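Local structure of taurine:2-oxoglutarate aminotransferase (6JIX) at residues F112-A117 and C310-S315; G286-G291 and H317-A322. The protein is a class-III, pyridoxal 5'-phosphate-dependent aminotransferase that probably transfers the amino group of taurine to 2-oxoglutarate. All coordinates share one frame; numbering follows the deposited sequence.

Contact 1: residues F112-A117 and C310-S315. With PLP (pyridoxal-5'-phosphate), chain G; PLP (pyridoxal-5'-phosphate), chain P; GLU (glutamic acid), chain O.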
ATOM      1  N   PHE A 112       6.174  -1.254   9.623  1.00 20.35           N
ATOM      2  CA  PHE A 112       4.778  -1.432   9.255  1.00 19.28           C
ATOM      3  C   PHE A 112       4.480  -0.779   7.910  1.00 20.66           C
ATOM      4  O   PHE A 112       4.915   0.344   7.626  1.00 20.62           O
ATOM      5  CB  PHE A 112       3.860  -0.860  10.340  1.00 23.15           C
ATOM      6  CG  PHE A 112       3.780  -1.715  11.582  1.00 24.17           C
ATOM      7  CD1 PHE A 112       3.258  -3.003  11.525  1.00 21.84           C
ATOM      8  CD2 PHE A 112       4.230  -1.230  12.810  1.00 21.54           C
ATOM      9  CE1 PHE A 112       3.198  -3.799  12.665  1.00 20.92           C
ATOM     10  CE2 PHE A 112       4.177  -2.016  13.951  1.00 20.67           C
ATOM     11  CZ  PHE A 112       3.666  -3.310  13.876  1.00 22.67           C
ATOM     12  N   THR A 113       3.697  -1.483   7.097  1.00 19.73           N
ATOM     13  CA  THR A 113       3.290  -1.022   5.778  1.00 20.60           C
ATOM     14  C   THR A 113       1.781  -1.165   5.657  1.00 20.50           C
ATOM     15  O   THR A 113       1.099  -1.443   6.642  1.00 26.54           O
ATOM     16  CB  THR A 113       3.975  -1.835   4.685  1.00 20.96           C
ATOM     17  OG1 THR A 113       3.513  -3.187   4.781  1.00 23.99           O
ATOM     18  CG2 THR A 113       5.487  -1.803   4.861  1.00 18.96           C
ATOM     19  N   ASN A 114       1.246  -0.961   4.468  1.00 22.48           N
ATOM     20  CA  ASN A 114      -0.187  -1.053   4.255  1.00 20.74           C
ATOM     21  C   ASN A 114      -0.652  -2.426   3.808  1.00 22.98           C
ATOM     22  O   ASN A 114      -1.854  -2.704   3.885  1.00 22.66           O
ATOM     23  CB  ASN A 114      -0.632  -0.006   3.241  1.00 22.38           C
ATOM     24  CG  ASN A 114      -0.683   1.362   3.850  1.00 23.66           C
ATOM     25  OD1 ASN A 114      -0.956   1.486   5.042  1.00 20.56           O
ATOM     26  ND2 ASN A 114      -0.387   2.397   3.058  1.00 26.10           N
ATOM     27  N   GLY A 115       0.242  -3.250   3.279  1.00 27.03           N
ATOM     28  CA  GLY A 115      -0.149  -4.553   2.785  1.00 21.89           C
ATOM     29  C   GLY A 115       1.066  -5.389   2.477  1.00 24.38           C
ATOM     30  O   GLY A 115       2.157  -5.125   2.985  1.00 26.43           O
ATOM     31  N   GLY A 116       0.879  -6.385   1.608  1.00 20.89           N
ATOM     32  CA  GLY A 116       1.961  -7.277   1.253  1.00 20.74           C
ATOM     33  C   GLY A 116       2.959  -6.721   0.247  1.00 25.40           C
ATOM     34  O   GLY A 116       4.177  -6.836   0.444  1.00 21.73           O
ATOM     35  N   ALA A 117       2.463  -6.112  -0.838  1.00 27.05           N
ATOM     36  CA  ALA A 117       3.365  -5.639  -1.886  1.00 24.59           C
ATOM     37  C   ALA A 117       4.355  -4.614  -1.351  1.00 22.08           C
ATOM     38  O   ALA A 117       5.558  -4.723  -1.608  1.00 20.28           O
ATOM     39  CB  ALA A 117       2.576  -5.062  -3.060  1.00 18.84           C
ATOM     40  N   CYS A 310      13.326   4.491   3.852  1.00 24.62           N
ATOM     41  CA  CYS A 310      12.034   3.890   3.556  1.00 24.06           C
ATOM     42  C   CYS A 310      10.983   4.612   4.370  1.00 26.97           C
ATOM     43  O   CYS A 310      11.258   5.078   5.478  1.00 25.69           O
ATOM     44  CB  CYS A 310      11.974   2.411   3.936  1.00 27.26           C
ATOM     45  SG  CYS A 310      13.098   1.354   3.020  1.00 27.63           S
ATOM     46  N   GLY A 311       9.767   4.657   3.844  1.00 28.78           N
ATOM     47  CA  GLY A 311       8.699   5.348   4.540  1.00 24.75           C
ATOM     48  C   GLY A 311       7.415   5.333   3.741  1.00 28.05           C
ATOM     49  O   GLY A 311       7.406   5.086   2.532  1.00 27.64           O
ATOM     50  N   LEU A 312       6.320   5.597   4.449  1.00 27.53           N
ATOM     51  CA  LEU A 312       5.028   5.782   3.811  1.00 24.11           C
ATOM     52  C   LEU A 312       4.126   6.521   4.784  1.00 28.99           C
ATOM     53  O   LEU A 312       4.276   6.399   6.002  1.00 31.58           O
ATOM     54  CB  LEU A 312       4.389   4.461   3.383  1.00 26.08           C
ATOM     55  CG  LEU A 312       4.268   3.337   4.408  1.00 24.33           C
ATOM     56  CD1 LEU A 312       2.954   2.595   4.204  1.00 20.50           C
ATOM     57  CD2 LEU A 312       5.431   2.410   4.236  1.00 24.98           C
ATOM     58  N   THR A 313       3.205   7.309   4.229  1.00 27.14           N
ATOM     59  CA  THR A 313       2.347   8.154   5.049  1.00 28.82           C
ATOM     60  C   THR A 313       1.707   7.360   6.189  1.00 27.41           C
ATOM     61  O   THR A 313       1.717   7.798   7.344  1.00 30.87           O
ATOM     62  CB  THR A 313       1.277   8.821   4.169  1.00 28.46           C
ATOM     63  OG1 THR A 313       1.887   9.811   3.341  1.00 29.32           O
ATOM     64  CG2 THR A 313       0.211   9.497   5.011  1.00 29.20           C
ATOM     65  N   TYR A 314       1.146   6.190   5.890  1.00 23.57           N
ATOM     66  CA  TYR A 314       0.328   5.474   6.866  1.00 26.20           C
ATOM     67  C   TYR A 314       1.094   4.405   7.662  1.00 27.30           C
ATOM     68  O   TYR A 314       0.458   3.611   8.358  1.00 27.97           O
ATOM     69  CB  TYR A 314      -0.887   4.833   6.175  1.00 22.43           C
ATOM     70  CG  TYR A 314      -1.908   5.818   5.613  1.00 28.41           C
ATOM     71  CD1 TYR A 314      -2.080   7.095   6.170  1.00 26.85           C
ATOM     72  CD2 TYR A 314      -2.698   5.472   4.515  1.00 26.27           C
ATOM     73  CE1 TYR A 314      -3.014   7.998   5.640  1.00 25.71           C
ATOM     74  CE2 TYR A 314      -3.624   6.365   3.978  1.00 28.89           C
ATOM     75  CZ  TYR A 314      -3.785   7.626   4.544  1.00 28.91           C
ATOM     76  OH  TYR A 314      -4.730   8.489   4.008  1.00 26.82           O
ATOM     77  N   SER A 315       2.432   4.364   7.590  1.00 32.61           N
ATOM     78  CA  SER A 315       3.209   3.331   8.294  1.00 29.97           C
ATOM     79  C   SER A 315       2.891   3.298   9.786  1.00 28.16           C
ATOM     80  O   SER A 315       2.902   4.334  10.453  1.00 30.10           O
ATOM     81  CB  SER A 315       4.709   3.562   8.099  1.00 29.81           C
ATOM     82  OG  SER A 315       5.461   2.625   8.855  1.00 26.84           O
TER
HETATM   83  N1  PLP G 503       2.946 -12.083  -1.159  1.00 29.01           N
HETATM   84  C2  PLP G 503       2.141 -13.148  -1.207  1.00 28.05           C
HETATM   85  C2A PLP G 503       2.653 -14.524  -0.817  1.00 27.30           C
HETATM   86  C3  PLP G 503       0.794 -13.013  -1.626  1.00 24.86           C
HETATM   87  O3  PLP G 503      -0.061 -14.097  -1.690  1.00 29.07           O
HETATM   88  C4  PLP G 503       0.304 -11.775  -1.977  1.00 29.01           C
HETATM   89  C4A PLP G 503      -1.181 -11.663  -2.428  1.00 32.02           C
HETATM   90  O4A PLP G 503      -1.753 -12.629  -2.934  1.00 31.04           O
HETATM   91  C5  PLP G 503       1.200 -10.664  -1.907  1.00 27.70           C
HETATM   92  C6  PLP G 503       2.524 -10.847  -1.484  1.00 23.38           C
HETATM   93  C5A PLP G 503       0.683  -9.230  -2.293  1.00 29.15           C
HETATM   94  O4P PLP G 503      -0.032  -8.777  -1.189  1.00 28.14           O
HETATM   95  P   PLP G 503      -1.026  -7.496  -1.337  1.00 27.70           P
HETATM   96  O1P PLP G 503      -1.503  -7.066  -0.019  1.00 25.99           O
HETATM   97  O2P PLP G 503      -0.307  -6.309  -1.843  1.00 29.83           O
HETATM   98  O3P PLP G 503      -2.277  -7.905  -2.385  1.00 25.02           O
HETATM   99  N1  PLP P 503       2.172  11.993  -3.573  1.00 33.44           N
HETATM  100  C2  PLP P 503       2.281  13.051  -2.776  1.00 35.66           C
HETATM  101  C2A PLP P 503       2.018  14.449  -3.323  1.00 34.13           C
HETATM  102  C3  PLP P 503       2.646  12.887  -1.414  1.00 30.13           C
HETATM  103  O3  PLP P 503       2.761  13.967  -0.566  1.00 39.18           O
HETATM  104  C4  PLP P 503       2.882  11.637  -0.900  1.00 30.94           C
HETATM  105  C4A PLP P 503       3.277  11.497   0.586  1.00 32.09           C
HETATM  106  O4A PLP P 503       4.187  12.199   1.016  1.00 40.71           O
HETATM  107  C5  PLP P 503       2.756  10.532  -1.788  1.00 34.84           C
HETATM  108  C6  PLP P 503       2.398  10.742  -3.129  1.00 31.01           C
HETATM  109  C5A PLP P 503       3.022   9.077  -1.262  1.00 34.53           C
HETATM  110  O4P PLP P 503       1.877   8.675  -0.599  1.00 35.17           O
HETATM  111  P   PLP P 503       1.885   7.397   0.430  1.00 32.52           P
HETATM  112  O1P PLP P 503       0.506   7.088   0.849  1.00 29.75           O
HETATM  113  O2P PLP P 503       2.598   6.038  -0.270  1.00 39.08           O
HETATM  114  O3P PLP P 503       2.570   7.756   1.664  1.00 30.54           O
HETATM  115  N   GLU O 502       6.557  11.733   6.624  0.70 37.37           N
HETATM  116  CA  GLU O 502       7.322  10.508   6.840  0.70 41.32           C
HETATM  117  C   GLU O 502       6.754   9.312   6.041  0.70 37.66           C
HETATM  118  O   GLU O 502       6.386   8.274   6.678  0.70 30.91           O
HETATM  119  CB  GLU O 502       7.372  10.133   8.336  0.70 31.21           C
HETATM  120  CG  GLU O 502       8.273  11.073   9.147  0.70 41.19           C
HETATM  121  CD  GLU O 502       9.172  10.401  10.195  0.70 37.50           C
HETATM  122  OE1 GLU O 502       9.100   9.164  10.388  0.70 33.26           O
HETATM  123  OE2 GLU O 502       9.994  11.086  10.869  0.70 39.82           O
HETATM  124  OXT GLU O 502       6.681   9.355   4.765  0.70 32.11           O
HETATM  125  O   HOH W   1       0.745   5.351   3.212  1.00 25.81           O
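Ser315 reaches across to the end of the strand carrying Phe112, where two cofactor-binding elements of the class-III aminotransferase dimer meet: the Gly115-Gly116 segment leading into helix 116-131 and the loop with the type I turn Leu312 to Ser315. The direct hydrogen bond between them runs from Ser315 OG to Phe112 O, 2.6 Å. OG stands anti to its own backbone N (chi1 176°) and approaches the carbonyl somewhat out of its plane.

The van der Waals packing centres on Leu312, whose CD1 methyl lies 3.5 Å from the amide nitrogen Asn114 ND2 as the two side chains run past each other in opposite directions. On its other branch the amide brings OD1 to 3.5 Å from Tyr314 CB, while ND2 sits at the edge of the phenol ring, the two planes 60° apart.

Water extends this contact to the cofactor of the second subunit. One molecule accepts from Asn114 ND2 and from Tyr314 N (2.8 Å to the water O) and donates to O1P of that phosphate. An alanine in place of Asn114 would probably leave the water without one of its donors and Leu312 CD1 without the amide it packs on.

Each segment also holds a different phosphate. At the start of helix 116-131, Gly116 N and Ala117 N bind O1P and O2P of this chain's own cofactor, a place where the helix end probably favours negative charge. The neighbouring subunit's cofactor is met by Thr313, whose N and OG1 both donate to the single phosphate oxygen O3P, each at 2.7 Å.

Contact 2: residues G286-G291 and H317-A322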
ATOM      1  N   GLY A 286      -7.445  -8.944   7.538  1.00 23.36           N
ATOM      2  CA  GLY A 286      -7.951  -8.068   6.507  1.00 23.25           C
ATOM      3  C   GLY A 286      -8.883  -6.986   7.004  1.00 22.51           C
ATOM      4  O   GLY A 286      -9.351  -6.176   6.195  1.00 22.50           O
ATOM      5  N   TYR A 287      -9.164  -6.949   8.307  1.00 22.98           N
ATOM      6  CA  TYR A 287     -10.155  -6.021   8.825  1.00 24.28           C
ATOM      7  C   TYR A 287      -9.700  -4.576   8.669  1.00 27.15           C
ATOM      8  O   TYR A 287     -10.540  -3.692   8.481  1.00 26.80           O
ATOM      9  CB  TYR A 287     -10.451  -6.323  10.294  1.00 24.27           C
ATOM     10  CG  TYR A 287     -11.197  -7.609  10.590  1.00 28.29           C
ATOM     11  CD1 TYR A 287     -11.288  -8.644   9.658  1.00 28.91           C
ATOM     12  CD2 TYR A 287     -11.796  -7.801  11.841  1.00 35.71           C
ATOM     13  CE1 TYR A 287     -11.973  -9.828   9.969  1.00 31.32           C
ATOM     14  CE2 TYR A 287     -12.476  -8.975  12.167  1.00 28.19           C
ATOM     15  CZ  TYR A 287     -12.565  -9.981  11.238  1.00 33.89           C
ATOM     16  OH  TYR A 287     -13.247 -11.129  11.595  1.00 29.99           O
ATOM     17  N   VAL A 288      -8.394  -4.321   8.735  1.00 28.54           N
ATOM     18  CA  VAL A 288      -7.802  -3.017   8.429  1.00 24.38           C
ATOM     19  C   VAL A 288      -6.509  -3.270   7.665  1.00 25.83           C
ATOM     20  O   VAL A 288      -5.734  -4.153   8.066  1.00 21.72           O
ATOM     21  CB  VAL A 288      -7.518  -2.200   9.699  1.00 23.52           C
ATOM     22  CG1 VAL A 288      -7.084  -0.770   9.342  1.00 20.77           C
ATOM     23  CG2 VAL A 288      -8.723  -2.200  10.606  1.00 22.04           C
ATOM     24  N   PRO A 289      -6.230  -2.531   6.587  1.00 26.37           N
ATOM     25  CA  PRO A 289      -4.991  -2.757   5.819  1.00 23.65           C
ATOM     26  C   PRO A 289      -3.755  -2.621   6.696  1.00 26.19           C
ATOM     27  O   PRO A 289      -3.519  -1.578   7.315  1.00 24.41           O
ATOM     28  CB  PRO A 289      -5.043  -1.661   4.750  1.00 19.96           C
ATOM     29  CG  PRO A 289      -6.491  -1.418   4.556  1.00 23.54           C
ATOM     30  CD  PRO A 289      -7.126  -1.578   5.913  1.00 23.05           C
ATOM     31  N   LEU A 290      -2.934  -3.671   6.711  1.00 24.46           N
ATOM     32  CA  LEU A 290      -1.701  -3.645   7.487  1.00 22.51           C
ATOM     33  C   LEU A 290      -0.755  -4.700   6.944  1.00 23.77           C
ATOM     34  O   LEU A 290      -1.179  -5.803   6.593  1.00 27.43           O
ATOM     35  CB  LEU A 290      -1.974  -3.897   8.974  1.00 19.87           C
ATOM     36  CG  LEU A 290      -0.774  -3.830   9.921  1.00 23.07           C
ATOM     37  CD1 LEU A 290      -0.062  -2.475   9.872  1.00 19.57           C
ATOM     38  CD2 LEU A 290      -1.199  -4.179  11.355  1.00 21.74           C
ATOM     39  N   GLY A 291       0.512  -4.334   6.844  1.00 23.73           N
ATOM     40  CA  GLY A 291       1.554  -5.264   6.464  1.00 26.04           C
ATOM     41  C   GLY A 291       2.836  -4.884   7.170  1.00 28.17           C
ATOM     42  O   GLY A 291       2.824  -3.945   7.976  1.00 25.90           O
ATOM     43  N   HIS A 317       0.009   2.537  11.063  1.00 25.69           N
ATOM     44  CA  HIS A 317      -1.312   3.115  11.198  1.00 21.18           C
ATOM     45  C   HIS A 317      -1.967   2.681  12.501  1.00 24.17           C
ATOM     46  O   HIS A 317      -1.998   1.495  12.836  1.00 28.74           O
ATOM     47  CB  HIS A 317      -2.142   2.688   9.991  1.00 25.20           C
ATOM     48  CG  HIS A 317      -3.451   3.399   9.874  1.00 28.47           C
ATOM     49  ND1 HIS A 317      -4.533   3.103  10.681  1.00 22.21           N
ATOM     50  CD2 HIS A 317      -3.855   4.392   9.045  1.00 25.28           C
ATOM     51  CE1 HIS A 317      -5.545   3.889  10.351  1.00 28.45           C
ATOM     52  NE2 HIS A 317      -5.162   4.676   9.359  1.00 24.79           N
ATOM     53  N   THR A 318      -2.500   3.650  13.237  1.00 28.25           N
ATOM     54  CA  THR A 318      -2.919   3.385  14.611  1.00 26.78           C
ATOM     55  C   THR A 318      -4.117   2.446  14.666  1.00 26.45           C
ATOM     56  O   THR A 318      -4.075   1.420  15.356  1.00 30.60           O
ATOM     57  CB  THR A 318      -3.206   4.701  15.323  1.00 27.34           C
ATOM     58  OG1 THR A 318      -2.156   5.621  14.996  1.00 30.31           O
ATOM     59  CG2 THR A 318      -3.220   4.501  16.838  1.00 23.76           C
ATOM     60  N   LEU A 319      -5.201   2.771  13.959  1.00 26.52           N
ATOM     61  CA  LEU A 319      -6.339   1.851  13.908  1.00 23.02           C
ATOM     62  C   LEU A 319      -5.903   0.465  13.457  1.00 20.96           C
ATOM     63  O   LEU A 319      -6.249  -0.544  14.073  1.00 22.20           O
ATOM     64  CB  LEU A 319      -7.418   2.387  12.971  1.00 24.03           C
ATOM     65  CG  LEU A 319      -8.779   1.746  13.193  1.00 24.63           C
ATOM     66  CD1 LEU A 319      -9.464   2.407  14.375  1.00 20.30           C
ATOM     67  CD2 LEU A 319      -9.626   1.835  11.930  1.00 20.68           C
ATOM     68  N   ALA A 320      -5.128   0.403  12.377  1.00 22.31           N
ATOM     69  CA  ALA A 320      -4.727  -0.885  11.836  1.00 20.80           C
ATOM     70  C   ALA A 320      -3.976  -1.690  12.880  1.00 23.56           C
ATOM     71  O   ALA A 320      -4.217  -2.891  13.035  1.00 18.56           O
ATOM     72  CB  ALA A 320      -3.870  -0.685  10.587  1.00 22.95           C
ATOM     73  N   CYS A 321      -3.061  -1.037  13.607  1.00 24.67           N
ATOM     74  CA  CYS A 321      -2.291  -1.728  14.638  1.00 21.01           C
ATOM     75  C   CYS A 321      -3.179  -2.214  15.769  1.00 24.59           C
ATOM     76  O   CYS A 321      -2.993  -3.334  16.264  1.00 24.34           O
ATOM     77  CB  CYS A 321      -1.201  -0.815  15.178  1.00 20.53           C
ATOM     78  SG  CYS A 321       0.194  -0.688  14.076  1.00 26.30           S
ATOM     79  N   ALA A 322      -4.138  -1.383  16.206  1.00 24.34           N
ATOM     80  CA  ALA A 322      -5.074  -1.822  17.240  1.00 26.22           C
ATOM     81  C   ALA A 322      -5.777  -3.106  16.815  1.00 26.38           C
ATOM     82  O   ALA A 322      -5.883  -4.061  17.596  1.00 27.22           O
ATOM     83  CB  ALA A 322      -6.093  -0.724  17.560  1.00 20.75           C
TER
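Cys321, packed by its CA against Leu290 CD2 of the 286-291 loop, donates its N to His317 O at 2.9 Å and so opens the first turn of helix 318-333. His317 is the N-cap of that helix: its ND1 accepts from Ala320 N at 3.2 Å, a nearly straight bond (168°) arriving slightly out of the ring plane. NE2 at the far end of the ring donates to Gly286 O of the second subunit, and Gly286 of this chain receives the same bond in return. The pattern is consistent with a neutral imidazole protonated on NE2.

Ala320 carries the packing. Val288 has CG1 anti to its backbone N (chi1 -172°), which lays this methyl over the first helical turn, 3.4 Å from Ala320 CB; its other methyl, CG2, faces Leu319 CD2. Leu290 comes in beside Val288, its CB 4.1 Å from Ala320 CB and its CD2 near Ala320 O. Between the two, Pro289 O approaches the same Ala320 methyl.

With no hydrogen bond between the two segments, loop and helix are held by van der Waals packing, mostly of aliphatic groups round Ala320, while the polar groups of His317 serve the helix end and the dimer interface.

Of the four segments the first met from the N terminus is 112-117, at the end of strand 107-113 and the start of helix 116-131; the chain returns much later through 286-291 into strand 291-296. It passes helix 297-305, forms the 310-315 loop and enters helix 318-333. Contact 1 thus closes a long excursion of 192 residues and contact 2 a short one of 25. Their segments alternate, so the two closures cross. The joint between them is the pairing of antiparallel strands 107-113 and 291-296, where Thr113 N lies 2.8 Å from Gly291 O, probably a hydrogen bond; just beyond the strand ends Asn114 O packs on Pro289 CB. Together they tie the edge of the large sheet to helix 318-333, beside the second subunit.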